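Long-range contact in catechol 2,3-dioxygenase (Pseudomonas sp. KL28, PDB 3HPY), which probably cleaves catechol and related aromatic diols with molecular oxygen in an extradiol, iron-dependent ring-opening reaction: residues C[26-36]-C[45-56]. Sequence-based numbering, arbitrary orientation.
Sequences YRNVLGLVETG and FKCWDERDHSCY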
loop_
_atom_site.group_PDB
_atom_site.type_symbol
_atom_site.label_atom_id
_atom_site.label_comp_id
_atom_site.label_asym_id
_atom_site.label_seq_id
_atom_site.Cartn_x
_atom_site.Cartn_y
_atom_site.Cartn_z
ATOM N N TYR C 26 -16.946 7.645 -18.564
ATOM C CA TYR C 26 -17.284 7.790 -17.157
ATOM C C TYR C 26 -17.891 6.553 -16.515
ATOM O O TYR C 26 -17.912 6.438 -15.295
ATOM C CB TYR C 26 -18.222 8.985 -16.959
ATOM C CG TYR C 26 -17.508 10.317 -17.015
ATOM C CD1 TYR C 26 -16.595 10.681 -16.020
ATOM C CD2 TYR C 26 -17.713 11.198 -18.074
ATOM C CE1 TYR C 26 -15.904 11.891 -16.079
ATOM C CE2 TYR C 26 -17.026 12.417 -18.144
ATOM C CZ TYR C 26 -16.124 12.753 -17.141
ATOM O OH TYR C 26 -15.452 13.956 -17.184
ATOM N N ARG C 27 -18.372 5.618 -17.318
ATOM C CA ARG C 27 -18.973 4.431 -16.737
ATOM C C ARG C 27 -18.042 3.219 -16.723
ATOM O O ARG C 27 -17.955 2.505 -15.721
ATOM C CB ARG C 27 -20.264 4.074 -17.474
ATOM C CG ARG C 27 -21.303 3.460 -16.561
ATOM C CD ARG C 27 -21.978 2.256 -17.177
ATOM N NE ARG C 27 -22.796 2.605 -18.333
ATOM C CZ ARG C 27 -23.645 1.766 -18.913
ATOM N NH1 ARG C 27 -23.783 0.534 -18.440
ATOM N NH2 ARG C 27 -24.359 2.158 -19.962
ATOM N N ASN C 28 -17.341 3.007 -17.833
ATOM C CA ASN C 28 -16.445 1.868 -17.980
ATOM C C ASN C 28 -14.985 2.158 -17.650
ATOM O O ASN C 28 -14.218 1.241 -17.354
ATOM C CB ASN C 28 -16.564 1.329 -19.402
ATOM C CG ASN C 28 -17.965 0.867 -19.720
ATOM O OD1 ASN C 28 -18.393 0.892 -20.871
ATOM N ND2 ASN C 28 -18.691 0.433 -18.692
ATOM N N VAL C 29 -14.599 3.426 -17.710
ATOM C CA VAL C 29 -13.233 3.807 -17.394
ATOM C C VAL C 29 -13.131 4.380 -15.985
ATOM O O VAL C 29 -12.439 3.820 -15.141
ATOM C CB VAL C 29 -12.685 4.856 -18.372
ATOM C CG1 VAL C 29 -11.251 5.221 -17.984
ATOM C CG2 VAL C 29 -12.739 4.317 -19.794
ATOM N N LEU C 30 -13.809 5.498 -15.726
ATOM C CA LEU C 30 -13.750 6.094 -14.391
ATOM C C LEU C 30 -14.502 5.229 -13.391
ATOM O O LEU C 30 -14.286 5.330 -12.192
ATOM C CB LEU C 30 -14.337 7.510 -14.387
ATOM C CG LEU C 30 -14.201 8.253 -13.049
ATOM C CD1 LEU C 30 -12.742 8.287 -12.622
ATOM C CD2 LEU C 30 -14.751 9.664 -13.182
ATOM N N GLY C 31 -15.397 4.383 -13.887
ATOM C CA GLY C 31 -16.135 3.508 -12.996
ATOM C C GLY C 31 -17.292 4.113 -12.223
ATOM O O GLY C 31 -17.593 3.660 -11.116
ATOM N N LEU C 32 -17.930 5.142 -12.773
ATOM C CA LEU C 32 -19.096 5.732 -12.119
ATOM C C LEU C 32 -20.302 4.867 -12.458
ATOM O O LEU C 32 -20.329 4.200 -13.501
ATOM C CB LEU C 32 -19.361 7.153 -12.624
ATOM C CG LEU C 32 -18.647 8.316 -11.929
ATOM C CD1 LEU C 32 -17.221 7.958 -11.619
ATOM C CD2 LEU C 32 -18.724 9.550 -12.797
ATOM N N VAL C 33 -21.297 4.895 -11.577
ATOM C CA VAL C 33 -22.532 4.140 -11.742
ATOM C C VAL C 33 -23.594 5.042 -12.387
ATOM O O VAL C 33 -23.970 6.060 -11.814
ATOM C CB VAL C 33 -23.034 3.639 -10.355
ATOM C CG1 VAL C 33 -24.339 2.875 -10.499
ATOM C CG2 VAL C 33 -21.963 2.748 -9.711
ATOM N N GLU C 34 -24.061 4.678 -13.583
ATOM C CA GLU C 34 -25.077 5.466 -14.292
ATOM C C GLU C 34 -26.359 5.349 -13.503
ATOM O O GLU C 34 -26.699 4.268 -13.043
ATOM C CB GLU C 34 -25.306 4.925 -15.699
ATOM C CG GLU C 34 -26.285 5.767 -16.500
ATOM C CD GLU C 34 -26.399 5.326 -17.944
ATOM O OE1 GLU C 34 -25.351 5.079 -18.577
ATOM O OE2 GLU C 34 -27.542 5.245 -18.447
ATOM N N THR C 35 -27.114 6.419 -13.365
ATOM C CA THR C 35 -28.274 6.254 -12.528
ATOM C C THR C 35 -29.608 6.737 -13.086
ATOM O O THR C 35 -30.661 6.566 -12.463
ATOM C CB THR C 35 -27.950 6.888 -11.178
ATOM O OG1 THR C 35 -29.106 6.872 -10.341
ATOM C CG2 THR C 35 -27.436 8.299 -11.378
ATOM N N GLY C 36 -29.549 7.307 -14.280
ATOM C CA GLY C 36 -30.741 7.798 -14.935
ATOM C C GLY C 36 -30.408 8.732 -16.079
ATOM O O GLY C 36 -29.327 9.320 -16.128
ATOM N N PHE C 45 -24.718 10.110 -13.053
ATOM C CA PHE C 45 -23.776 9.140 -12.502
ATOM C C PHE C 45 -23.542 9.425 -11.026
ATOM O O PHE C 45 -23.848 10.513 -10.538
ATOM C CB PHE C 45 -22.415 9.240 -13.192
ATOM C CG PHE C 45 -22.424 8.883 -14.648
ATOM C CD1 PHE C 45 -22.564 9.870 -15.622
ATOM C CD2 PHE C 45 -22.212 7.569 -15.050
ATOM C CE1 PHE C 45 -22.482 9.551 -16.973
ATOM C CE2 PHE C 45 -22.130 7.240 -16.398
ATOM C CZ PHE C 45 -22.264 8.233 -17.361
ATOM N N LYS C 46 -22.979 8.439 -10.332
ATOM C CA LYS C 46 -22.631 8.561 -8.918
ATOM C C LYS C 46 -21.490 7.583 -8.617
ATOM O O LYS C 46 -21.256 6.640 -9.378
ATOM C CB LYS C 46 -23.827 8.229 -8.026
ATOM C CG LYS C 46 -24.170 6.741 -7.964
ATOM C CD LYS C 46 -25.320 6.507 -7.007
ATOM C CE LYS C 46 -24.839 6.497 -5.558
ATOM N NZ LYS C 46 -24.133 5.205 -5.262
ATOM N N CYS C 47 -20.768 7.814 -7.527
ATOM C CA CYS C 47 -19.689 6.907 -7.152
ATOM C C CYS C 47 -20.384 5.718 -6.504
ATOM O O CYS C 47 -21.393 5.896 -5.819
ATOM C CB CYS C 47 -18.738 7.597 -6.174
ATOM S SG CYS C 47 -17.817 8.975 -6.920
ATOM N N TRP C 48 -19.866 4.511 -6.725
ATOM C CA TRP C 48 -20.506 3.329 -6.166
ATOM C C TRP C 48 -20.736 3.398 -4.664
ATOM O O TRP C 48 -21.726 2.853 -4.174
ATOM C CB TRP C 48 -19.709 2.059 -6.489
ATOM C CG TRP C 48 -18.408 1.934 -5.736
ATOM C CD1 TRP C 48 -17.179 2.396 -6.129
ATOM C CD2 TRP C 48 -18.219 1.329 -4.445
ATOM N NE1 TRP C 48 -16.237 2.117 -5.157
ATOM C CE2 TRP C 48 -16.848 1.466 -4.114
ATOM C CE3 TRP C 48 -19.074 0.695 -3.534
ATOM C CZ2 TRP C 48 -16.312 0.981 -2.910
ATOM C CZ3 TRP C 48 -18.533 0.206 -2.323
ATOM C CH2 TRP C 48 -17.170 0.358 -2.030
ATOM N N ASP C 49 -19.847 4.075 -3.937
ATOM C CA ASP C 49 -19.969 4.145 -2.477
ATOM C C ASP C 49 -20.857 5.260 -1.909
ATOM O O ASP C 49 -21.169 5.237 -0.722
ATOM C CB ASP C 49 -18.576 4.221 -1.828
ATOM C CG ASP C 49 -18.474 3.388 -0.550
ATOM O OD1 ASP C 49 -19.467 2.730 -0.177
ATOM O OD2 ASP C 49 -17.396 3.379 0.086
ATOM N N GLU C 50 -21.264 6.227 -2.729
ATOM C CA GLU C 50 -22.128 7.302 -2.223
ATOM C C GLU C 50 -23.508 6.707 -2.079
ATOM O O GLU C 50 -23.743 5.601 -2.551
ATOM C CB GLU C 50 -22.192 8.476 -3.198
ATOM C CG GLU C 50 -20.841 9.056 -3.538
ATOM C CD GLU C 50 -20.912 10.113 -4.627
ATOM O OE1 GLU C 50 -21.582 9.864 -5.659
ATOM O OE2 GLU C 50 -20.288 11.183 -4.451
ATOM N N ARG C 51 -24.424 7.433 -1.444
ATOM C CA ARG C 51 -25.774 6.912 -1.269
ATOM C C ARG C 51 -26.828 7.649 -2.090
ATOM O O ARG C 51 -27.875 7.081 -2.414
ATOM C CB ARG C 51 -26.157 6.937 0.219
ATOM C CG ARG C 51 -25.140 6.216 1.089
ATOM C CD ARG C 51 -25.681 5.861 2.455
ATOM N NE ARG C 51 -24.629 5.270 3.276
ATOM C CZ ARG C 51 -24.797 4.859 4.527
ATOM N NH1 ARG C 51 -25.982 4.971 5.113
ATOM N NH2 ARG C 51 -23.776 4.340 5.189
ATOM N N ASP C 52 -26.537 8.896 -2.447
ATOM C CA ASP C 52 -27.476 9.708 -3.217
ATOM C C ASP C 52 -27.479 9.416 -4.717
ATOM O O ASP C 52 -26.468 8.999 -5.287
ATOM C CB ASP C 52 -27.219 11.193 -2.940
ATOM C CG ASP C 52 -27.733 11.626 -1.565
ATOM O OD1 ASP C 52 -28.445 10.821 -0.916
ATOM O OD2 ASP C 52 -27.442 12.764 -1.139
ATOM N N HIS C 53 -28.633 9.639 -5.346
ATOM C CA HIS C 53 -28.842 9.368 -6.770
ATOM C C HIS C 53 -27.738 9.735 -7.759
ATOM O O HIS C 53 -27.406 8.941 -8.645
ATOM C CB HIS C 53 -30.148 10.021 -7.231
ATOM C CG HIS C 53 -30.480 9.766 -8.668
ATOM N ND1 HIS C 53 -30.087 10.609 -9.688
ATOM C CD2 HIS C 53 -31.191 8.775 -9.256
ATOM C CE1 HIS C 53 -30.546 10.151 -10.837
ATOM N NE2 HIS C 53 -31.221 9.039 -10.603
ATOM N N SER C 54 -27.171 10.924 -7.616
ATOM C CA SER C 54 -26.143 11.372 -8.543
ATOM C C SER C 54 -25.191 12.385 -7.926
ATOM O O SER C 54 -25.531 13.048 -6.947
ATOM C CB SER C 54 -26.809 12.033 -9.747
ATOM O OG SER C 54 -27.425 13.250 -9.341
ATOM N N CYS C 55 -24.007 12.502 -8.531
ATOM C CA CYS C 55 -22.968 13.446 -8.117
ATOM C C CYS C 55 -22.261 13.983 -9.378
ATOM O O CYS C 55 -21.518 14.961 -9.329
ATOM C CB CYS C 55 -21.939 12.761 -7.219
ATOM S SG CYS C 55 -20.755 11.714 -8.114
ATOM N N TYR C 56 -22.505 13.333 -10.511
ATOM C CA TYR C 56 -21.894 13.749 -11.770
ATOM C C TYR C 56 -22.881 13.547 -12.914
ATOM O O TYR C 56 -23.418 12.445 -13.105
ATOM C CB TYR C 56 -20.630 12.932 -12.047
ATOM C CG TYR C 56 -19.637 13.630 -12.949
ATOM C CD1 TYR C 56 -18.771 14.600 -12.445
ATOM C CD2 TYR C 56 -19.545 13.308 -14.308
ATOM C CE1 TYR C 56 -17.829 15.227 -13.265
ATOM C CE2 TYR C 56 -18.606 13.932 -15.139
ATOM C CZ TYR C 56 -17.749 14.886 -14.606
ATOM O OH TYR C 56 -16.794 15.474 -15.405
HETATM O O HOH W 1 -17.714 4.812 -8.386
#
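One face of the Phe-45 ring is covered by Tyr-26 CB, nearly on the ring normal and 4.2 Å from the centroid, a CH-pi contact, while Arg-27 CG lies in the ring plane at the edge near CE2. Over a face of the Tyr-26 ring sits Tyr-56 CE2, 3.4 Å from Tyr-26 CZ; the two rings are inclined at 46°. Tyr-56 OH donates to Tyr-26 OH (2.7 Å), which also bonds to Asp-260 outside the contact. The Tyr-26 ring swings clear of its own carbonyl carbon (chi1 -77°), leaving CB to Phe-45 while the ring turns to Tyr-56. Leu-32 fills the angle between Phe-45 and Tyr-56: its CD2 lies 3.7 Å from Phe-45 CB. Over one face of the His-53 imidazole stands Thr-35, with OG1 3.0 Å from His-53 NE2; NE2 gives a weak, bent hydrogen bond to Thr-35 O.

The backbones pair antiparallel as a hairpin at the edge of the N-terminal sheet. Val-33 N reaches Lys-46 O nearly straight (2.8 Å, 170°), whereas Lys-46 N meets Val-33 O less directly. Opposite Phe-45 the chain carries two residues, Cys-55 and Tyr-56, in a classic beta bulge; both their N-H groups go to Phe-45 O. Beyond the Val-33 and Lys-46 pair, a water links Gly-31 O to Trp-48 N. Bent at chi3 and chi4, Lys-46 curls its NZ back onto Cys-47 O (2.9 Å) and Glu-50 O, bracing the type I turn from Cys-47 to Glu-50.

The contact thus packs the helix end of a VOC beta-alpha-beta-beta-beta module against its hairpin, and adds a phenol chain to Asp-260, whose carboxylate would probably polarise both hydroxyls; the side chain of Tyr-56 is about 12 Å from the bound iron.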